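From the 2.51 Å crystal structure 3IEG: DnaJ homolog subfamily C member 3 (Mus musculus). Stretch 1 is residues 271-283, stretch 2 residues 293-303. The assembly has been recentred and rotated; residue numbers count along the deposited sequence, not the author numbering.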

ATOM      1  N   THR A 271     -18.025   5.639 -14.777  1.00 37.70           N
ATOM      2  CA  THR A 271     -19.365   5.880 -15.315  1.00 38.09           C
ATOM      3  C   THR A 271     -20.420   5.696 -14.215  1.00 37.67           C
ATOM      4  O   THR A 271     -21.276   6.560 -14.046  1.00 37.85           O
ATOM      5  CB  THR A 271     -19.725   5.090 -16.629  1.00 38.23           C
ATOM      6  OG1 THR A 271     -20.198   3.774 -16.320  1.00 40.57           O
ATOM      7  CG2 THR A 271     -18.547   5.016 -17.596  1.00 38.25           C
ATOM      8  N   VAL A 272     -20.331   4.607 -13.452  1.00 37.10           N
ATOM      9  CA  VAL A 272     -21.304   4.317 -12.379  1.00 36.95           C
ATOM     10  C   VAL A 272     -21.388   5.454 -11.354  1.00 36.31           C
ATOM     11  O   VAL A 272     -22.482   5.885 -10.976  1.00 36.50           O
ATOM     12  CB  VAL A 272     -20.993   2.985 -11.626  1.00 36.86           C
ATOM     13  CG1 VAL A 272     -22.082   2.681 -10.626  1.00 37.13           C
ATOM     14  CG2 VAL A 272     -20.857   1.824 -12.602  1.00 37.86           C
ATOM     15  N   ARG A 273     -20.229   5.936 -10.921  1.00 35.51           N
ATOM     16  CA  ARG A 273     -20.161   7.000  -9.937  1.00 35.00           C
ATOM     17  C   ARG A 273     -20.652   8.308 -10.543  1.00 34.98           C
ATOM     18  O   ARG A 273     -21.343   9.071  -9.877  1.00 34.84           O
ATOM     19  CB  ARG A 273     -18.738   7.150  -9.402  1.00 34.64           C
ATOM     20  CG  ARG A 273     -18.644   7.423  -7.911  1.00 34.32           C
ATOM     21  CD  ARG A 273     -18.773   6.143  -7.084  1.00 31.92           C
ATOM     22  NE  ARG A 273     -20.171   5.809  -6.876  1.00 31.11           N
ATOM     23  CZ  ARG A 273     -20.682   4.589  -6.935  1.00 29.45           C
ATOM     24  NH1 ARG A 273     -19.923   3.543  -7.200  1.00 28.99           N
ATOM     25  NH2 ARG A 273     -21.972   4.422  -6.742  1.00 29.93           N
ATOM     26  N   SER A 274     -20.304   8.549 -11.809  1.00 35.04           N
ATOM     27  CA  SER A 274     -20.771   9.736 -12.530  1.00 35.22           C
ATOM     28  C   SER A 274     -22.280   9.726 -12.723  1.00 35.32           C
ATOM     29  O   SER A 274     -22.935  10.749 -12.525  1.00 35.55           O
ATOM     30  CB  SER A 274     -20.069   9.887 -13.876  1.00 35.00           C
ATOM     31  OG  SER A 274     -18.703  10.215 -13.678  1.00 35.60           O
ATOM     32  N   LYS A 275     -22.826   8.573 -13.095  1.00 35.37           N
ATOM     33  CA  LYS A 275     -24.264   8.426 -13.243  1.00 35.67           C
ATOM     34  C   LYS A 275     -24.976   8.706 -11.930  1.00 35.02           C
ATOM     35  O   LYS A 275     -25.987   9.410 -11.916  1.00 35.09           O
ATOM     36  CB  LYS A 275     -24.629   7.041 -13.771  1.00 35.87           C
ATOM     37  CG  LYS A 275     -24.685   6.940 -15.299  1.00 36.85           C
ATOM     38  CD  LYS A 275     -25.202   5.563 -15.727  1.00 37.42           C
ATOM     39  CE  LYS A 275     -25.063   5.336 -17.236  1.00 40.96           C
ATOM     40  NZ  LYS A 275     -25.764   4.082 -17.648  1.00 42.58           N
ATOM     41  N   GLU A 276     -24.435   8.187 -10.828  1.00 34.46           N
ATOM     42  CA  GLU A 276     -25.009   8.455  -9.512  1.00 33.86           C
ATOM     43  C   GLU A 276     -25.126   9.964  -9.230  1.00 33.70           C
ATOM     44  O   GLU A 276     -26.170  10.443  -8.795  1.00 33.26           O
ATOM     45  CB  GLU A 276     -24.205   7.766  -8.409  1.00 33.84           C
ATOM     46  CG  GLU A 276     -24.862   7.907  -7.042  1.00 33.98           C
ATOM     47  CD  GLU A 276     -23.920   7.686  -5.877  1.00 34.35           C
ATOM     48  OE1 GLU A 276     -23.294   6.605  -5.825  1.00 35.26           O
ATOM     49  OE2 GLU A 276     -23.839   8.572  -4.990  1.00 33.02           O
ATOM     50  N   ARG A 277     -24.048  10.702  -9.478  1.00 33.52           N
ATOM     51  CA  ARG A 277     -24.046  12.148  -9.270  1.00 33.51           C
ATOM     52  C   ARG A 277     -24.978  12.871 -10.262  1.00 34.10           C
ATOM     53  O   ARG A 277     -25.607  13.873  -9.913  1.00 34.02           O
ATOM     54  CB  ARG A 277     -22.616  12.729  -9.307  1.00 33.16           C
ATOM     55  CG  ARG A 277     -21.650  12.205  -8.231  1.00 30.65           C
ATOM     56  CD  ARG A 277     -22.212  12.348  -6.816  1.00 28.20           C
ATOM     57  NE  ARG A 277     -22.010  13.682  -6.240  1.00 25.97           N
ATOM     58  CZ  ARG A 277     -22.798  14.235  -5.319  1.00 23.96           C
ATOM     59  NH1 ARG A 277     -23.874  13.596  -4.875  1.00 23.81           N
ATOM     60  NH2 ARG A 277     -22.529  15.441  -4.849  1.00 22.35           N
ATOM     61  N   ILE A 278     -25.089  12.348 -11.481  1.00 34.52           N
ATOM     62  CA  ILE A 278     -26.018  12.914 -12.448  1.00 35.10           C
ATOM     63  C   ILE A 278     -27.452  12.683 -11.967  1.00 35.92           C
ATOM     64  O   ILE A 278     -28.289  13.590 -12.025  1.00 36.09           O
ATOM     65  CB  ILE A 278     -25.771  12.391 -13.885  1.00 35.18           C
ATOM     66  CG1 ILE A 278     -24.523  13.074 -14.476  1.00 35.02           C
ATOM     67  CG2 ILE A 278     -27.005  12.636 -14.783  1.00 34.61           C
ATOM     68  CD1 ILE A 278     -23.947  12.410 -15.725  1.00 34.71           C
ATOM     69  N   CYS A 279     -27.712  11.483 -11.458  1.00 36.94           N
ATOM     70  CA  CYS A 279     -28.972  11.173 -10.796  1.00 36.80           C
ATOM     71  C   CYS A 279     -29.297  12.210  -9.717  1.00 36.41           C
ATOM     72  O   CYS A 279     -30.432  12.677  -9.615  1.00 36.37           O
ATOM     73  CB  CYS A 279     -28.912   9.756 -10.228  1.00 37.20           C
ATOM     74  SG  CYS A 279     -29.962   9.438  -8.810  1.00 39.68           S
ATOM     75  N   HIS A 280     -28.279  12.588  -8.944  1.00 36.03           N
ATOM     76  CA  HIS A 280     -28.390  13.638  -7.933  1.00 35.49           C
ATOM     77  C   HIS A 280     -28.713  14.987  -8.570  1.00 35.41           C
ATOM     78  O   HIS A 280     -29.591  15.695  -8.094  1.00 35.27           O
ATOM     79  CB  HIS A 280     -27.097  13.720  -7.114  1.00 35.28           C
ATOM     80  CG  HIS A 280     -27.168  14.662  -5.952  1.00 35.09           C
ATOM     81  ND1 HIS A 280     -27.945  14.417  -4.840  1.00 35.40           N
ATOM     82  CD2 HIS A 280     -26.543  15.843  -5.720  1.00 34.60           C
ATOM     83  CE1 HIS A 280     -27.802  15.408  -3.976  1.00 35.46           C
ATOM     84  NE2 HIS A 280     -26.956  16.286  -4.486  1.00 34.75           N
ATOM     85  N   CYS A 281     -28.015  15.326  -9.651  1.00 35.55           N
ATOM     86  CA  CYS A 281     -28.228  16.596 -10.349  1.00 36.12           C
ATOM     87  C   CYS A 281     -29.653  16.812 -10.824  1.00 36.82           C
ATOM     88  O   CYS A 281     -30.267  17.816 -10.488  1.00 36.69           O
ATOM     89  CB  CYS A 281     -27.268  16.752 -11.516  1.00 35.77           C
ATOM     90  SG  CYS A 281     -25.690  17.347 -10.974  1.00 34.77           S
ATOM     91  N   PHE A 282     -30.183  15.862 -11.584  1.00 37.94           N
ATOM     92  CA  PHE A 282     -31.560  15.961 -12.056  1.00 39.24           C
ATOM     93  C   PHE A 282     -32.576  16.046 -10.904  1.00 39.71           C
ATOM     94  O   PHE A 282     -33.479  16.872 -10.936  1.00 39.60           O
ATOM     95  CB  PHE A 282     -31.884  14.841 -13.050  1.00 39.46           C
ATOM     96  CG  PHE A 282     -31.347  15.091 -14.444  1.00 40.66           C
ATOM     97  CD1 PHE A 282     -31.857  16.133 -15.234  1.00 42.45           C
ATOM     98  CD2 PHE A 282     -30.352  14.284 -14.980  1.00 40.73           C
ATOM     99  CE1 PHE A 282     -31.367  16.365 -16.542  1.00 42.31           C
ATOM    100  CE2 PHE A 282     -29.859  14.507 -16.285  1.00 41.11           C
ATOM    101  CZ  PHE A 282     -30.364  15.548 -17.061  1.00 41.18           C
ATOM    102  N   SER A 283     -32.396  15.225  -9.874  1.00 40.56           N
ATOM    103  CA  SER A 283     -33.253  15.273  -8.688  1.00 41.33           C
ATOM    104  C   SER A 283     -33.322  16.667  -8.059  1.00 41.66           C
ATOM    105  O   SER A 283     -34.404  17.213  -7.874  1.00 41.49           O
ATOM    106  CB  SER A 283     -32.791  14.241  -7.655  1.00 41.41           C
ATOM    107  OG  SER A 283     -33.692  14.163  -6.558  1.00 42.32           O
ATOM    108  N   ARG A 293     -35.455   8.075 -14.449  1.00 49.60           N
ATOM    109  CA  ARG A 293     -34.900   7.201 -15.489  1.00 50.46           C
ATOM    110  C   ARG A 293     -33.486   6.761 -15.137  1.00 49.76           C
ATOM    111  O   ARG A 293     -33.183   5.568 -15.148  1.00 49.80           O
ATOM    112  CB  ARG A 293     -34.931   7.838 -16.893  1.00 50.40           C
ATOM    113  CG  ARG A 293     -36.331   8.217 -17.387  1.00 52.70           C
ATOM    114  CD  ARG A 293     -36.423   8.365 -18.927  1.00 52.52           C
ATOM    115  NE  ARG A 293     -37.558   9.213 -19.319  1.00 56.03           N
ATOM    116  CZ  ARG A 293     -38.165   9.194 -20.510  1.00 57.66           C
ATOM    117  NH1 ARG A 293     -37.777   8.350 -21.462  1.00 58.14           N
ATOM    118  NH2 ARG A 293     -39.182  10.022 -20.748  1.00 58.29           N
ATOM    119  N   ILE A 294     -32.627   7.718 -14.800  1.00 49.32           N
ATOM    120  CA  ILE A 294     -31.219   7.389 -14.589  1.00 48.87           C
ATOM    121  C   ILE A 294     -30.893   6.963 -13.169  1.00 48.01           C
ATOM    122  O   ILE A 294     -29.960   6.206 -12.973  1.00 47.92           O
ATOM    123  CB  ILE A 294     -30.234   8.478 -15.126  1.00 48.97           C
ATOM    124  CG1 ILE A 294     -29.771   9.427 -14.024  1.00 48.99           C
ATOM    125  CG2 ILE A 294     -30.834   9.206 -16.344  1.00 49.73           C
ATOM    126  CD1 ILE A 294     -30.770  10.503 -13.671  1.00 50.59           C
ATOM    127  N   CYS A 295     -31.659   7.420 -12.184  1.00 47.44           N
ATOM    128  CA  CYS A 295     -31.488   6.885 -10.838  1.00 47.22           C
ATOM    129  C   CYS A 295     -31.847   5.401 -10.835  1.00 47.89           C
ATOM    130  O   CYS A 295     -31.234   4.614 -10.107  1.00 47.76           O
ATOM    131  CB  CYS A 295     -32.295   7.655  -9.787  1.00 46.73           C
ATOM    132  SG  CYS A 295     -31.856   9.411  -9.599  1.00 44.02           S
ATOM    133  N   SER A 296     -32.819   5.023 -11.669  1.00 48.70           N
ATOM    134  CA  SER A 296     -33.154   3.612 -11.882  1.00 49.59           C
ATOM    135  C   SER A 296     -31.998   2.841 -12.502  1.00 50.54           C
ATOM    136  O   SER A 296     -31.689   1.736 -12.068  1.00 50.51           O
ATOM    137  CB  SER A 296     -34.392   3.470 -12.752  1.00 49.34           C
ATOM    138  OG  SER A 296     -35.523   3.969 -12.074  1.00 49.00           O
ATOM    139  N   GLU A 297     -31.359   3.422 -13.514  1.00 51.92           N
ATOM    140  CA  GLU A 297     -30.195   2.793 -14.139  1.00 53.46           C
ATOM    141  C   GLU A 297     -29.132   2.489 -13.105  1.00 54.04           C
ATOM    142  O   GLU A 297     -28.699   1.351 -12.985  1.00 54.34           O
ATOM    143  CB  GLU A 297     -29.597   3.676 -15.223  1.00 53.64           C
ATOM    144  CG  GLU A 297     -30.484   3.880 -16.416  1.00 54.91           C
ATOM    145  CD  GLU A 297     -29.838   4.780 -17.428  1.00 57.43           C
ATOM    146  OE1 GLU A 297     -28.583   4.827 -17.451  1.00 58.39           O
ATOM    147  OE2 GLU A 297     -30.582   5.441 -18.193  1.00 59.15           O
ATOM    148  N   VAL A 298     -28.727   3.509 -12.353  1.00 54.91           N
ATOM    149  CA  VAL A 298     -27.761   3.338 -11.274  1.00 55.71           C
ATOM    150  C   VAL A 298     -28.213   2.194 -10.368  1.00 56.49           C
ATOM    151  O   VAL A 298     -27.419   1.316 -10.036  1.00 56.43           O
ATOM    152  CB  VAL A 298     -27.544   4.655 -10.469  1.00 55.50           C
ATOM    153  CG1 VAL A 298     -26.508   4.467  -9.376  1.00 55.56           C
ATOM    154  CG2 VAL A 298     -27.093   5.768 -11.383  1.00 55.35           C
ATOM    155  N   LEU A 299     -29.497   2.188 -10.013  1.00 57.75           N
ATOM    156  CA  LEU A 299     -30.051   1.186  -9.107  1.00 59.13           C
ATOM    157  C   LEU A 299     -30.134  -0.212  -9.711  1.00 60.49           C
ATOM    158  O   LEU A 299     -30.088  -1.206  -8.989  1.00 60.65           O
ATOM    159  CB  LEU A 299     -31.412   1.627  -8.576  1.00 58.80           C
ATOM    160  CG  LEU A 299     -31.336   2.615  -7.417  1.00 58.46           C
ATOM    161  CD1 LEU A 299     -32.645   3.354  -7.254  1.00 58.80           C
ATOM    162  CD2 LEU A 299     -30.957   1.913  -6.131  1.00 57.93           C
ATOM    163  N   GLN A 300     -30.252  -0.286 -11.031  1.00 62.34           N
ATOM    164  CA  GLN A 300     -30.158  -1.559 -11.724  1.00 64.35           C
ATOM    165  C   GLN A 300     -28.819  -2.202 -11.393  1.00 65.42           C
ATOM    166  O   GLN A 300     -28.758  -3.393 -11.092  1.00 65.72           O
ATOM    167  CB  GLN A 300     -30.284  -1.374 -13.239  1.00 64.67           C
ATOM    168  CG  GLN A 300     -31.722  -1.314 -13.767  1.00 66.34           C
ATOM    169  CD  GLN A 300     -32.384  -2.687 -13.876  1.00 68.07           C
ATOM    170  OE1 GLN A 300     -31.712  -3.725 -13.878  1.00 68.39           O
ATOM    171  NE2 GLN A 300     -33.712  -2.692 -13.970  1.00 68.51           N
HETATM  172  N   MSE A 301     -27.758  -1.400 -11.429  1.00 66.56           N
HETATM  173  CA  MSE A 301     -26.414  -1.885 -11.140  1.00 68.50           C
HETATM  174  C   MSE A 301     -26.115  -1.942  -9.651  1.00 66.73           C
HETATM  175  O   MSE A 301     -25.385  -2.819  -9.204  1.00 67.18           O
HETATM  176  CB  MSE A 301     -25.371  -1.032 -11.846  1.00 68.52           C
HETATM  177  CG  MSE A 301     -25.521  -1.026 -13.353  1.00 70.56           C
HETATM  178 SE   MSE A 301     -24.427   0.371 -14.179  1.00 75.53          SE
HETATM  179  CE  MSE A 301     -25.419   0.583 -15.887  1.00 72.01           C
ATOM    180  N   GLU A 302     -26.668  -1.013  -8.882  1.00 65.44           N
ATOM    181  CA  GLU A 302     -26.425  -0.986  -7.447  1.00 63.94           C
ATOM    182  C   GLU A 302     -27.734  -0.879  -6.683  1.00 63.27           C
ATOM    183  O   GLU A 302     -28.087   0.202  -6.220  1.00 63.38           O
ATOM    184  CB  GLU A 302     -25.502   0.179  -7.074  1.00 64.03           C
ATOM    185  CG  GLU A 302     -24.113   0.140  -7.699  1.00 63.31           C
ATOM    186  CD  GLU A 302     -23.176   1.171  -7.102  1.00 63.40           C
ATOM    187  OE1 GLU A 302     -22.001   1.216  -7.522  1.00 63.19           O
ATOM    188  OE2 GLU A 302     -23.604   1.934  -6.212  1.00 61.68           O
ATOM    189  N   PRO A 303     -28.462  -2.001  -6.535  1.00 62.47           N
ATOM    190  CA  PRO A 303     -29.777  -1.955  -5.877  1.00 61.46           C
ATOM    191  C   PRO A 303     -29.774  -1.337  -4.477  1.00 60.39           C
ATOM    192  O   PRO A 303     -30.826  -0.917  -4.000  1.00 60.23           O
ATOM    193  CB  PRO A 303     -30.194  -3.433  -5.811  1.00 61.60           C
ATOM    194  CG  PRO A 303     -28.923  -4.210  -6.021  1.00 62.04           C
ATOM    195  CD  PRO A 303     -28.119  -3.370  -6.961  1.00 62.41           C
TER

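Residues 271-283 are helical throughout, and the i to i+4 backbone hydrogen bonds, such as Cys 279 N to Lys 275 O at 2.7 Å, run without a break from Lys 275 to Ser 283. Residues 293-301 form a second helix, and Glu 302, with phi/psi of -130/79°, is the first residue to leave helical geometry; its amide still donates to the helix, Glu 302 N lying 2.7 Å from Val 298 O. The two axes approach to 8.6 Å with 150° between their N-to-C directions, a roughly antiparallel pairing inclined 30° from the ideal. The register is read from the CA pairs: Cys 279 CA lies 5.0 Å from Cys 295 CA, and one turn away Glu 276 CA lies 6.1 Å from Val 298 CA. Together the stretches bury 613 Å², both sides summed.

The close backbone approach at Cys 279 coincides with a disulfide. Cys 279 SG and Cys 295 SG are 2.1 Å apart, a covalent distance, and the chi3 of 100° is close to the right angle that disulfides favor. The two cysteines reach the bond differently: Cys 279 points its CA-to-CB bond toward the other helix with chi1 t, whereas Cys 295 points sideways and uses chi1 m.

Beside the disulfide, Ile 294 packs as a knob among Lys 275, Ile 278, Cys 279 and Phe 282. Ile 294 CD1 lies 3.5 Å from Cys 279 CA and 4.0 Å from Phe 282 CD2, the latter approach being oblique to the ring, while Ile 294 CG1 is 3.9 Å from Cys 279 CB. Contact with a backbone CA shows how deeply the side chain enters the hole. Its chi1 of 97° lies between the usual wells.

Val 298 occupies the next turn. Val 298 CG2 is 3.7 Å from Lys 275 CB and 3.6 Å from Glu 276 N, so a methyl group rests against the aliphatic start of the lysine and the backbone of the facing helix. The rest of Lys 275 is nearly extended, with chi2 to chi4 all t, and carries NZ to 2.9 Å from Glu 297 OE1, where opposite charges form a hydrogen-bonded salt bridge. Met 301, a selenomethionine, adds an apolar contact, its SE 4.2 Å from Val 272 CG2.

A second charged pairing involves Glu 302, just past the helix. Arg 273 starts with its CA-to-CB bond pointing away, yet its folded side chain brings the guanidinium back to the carboxylate. Arg 273 NH1 donates to Glu 302 OE1 at 3.1 Å and Arg 273 NH2 to Glu 302 OE2 at 3.0 Å, with N-H...acceptor angles of 154° and 156°. These paired bonds, with OE2 near the guanidinium plane, give the salt bridge a bidentate form. Arg 273 NH2 also lies 2.7 Å from Glu 276 OE1 in a salt bridge within its own helix, so one guanidinium serves two carboxylates and links Glu 302 to the first stretch.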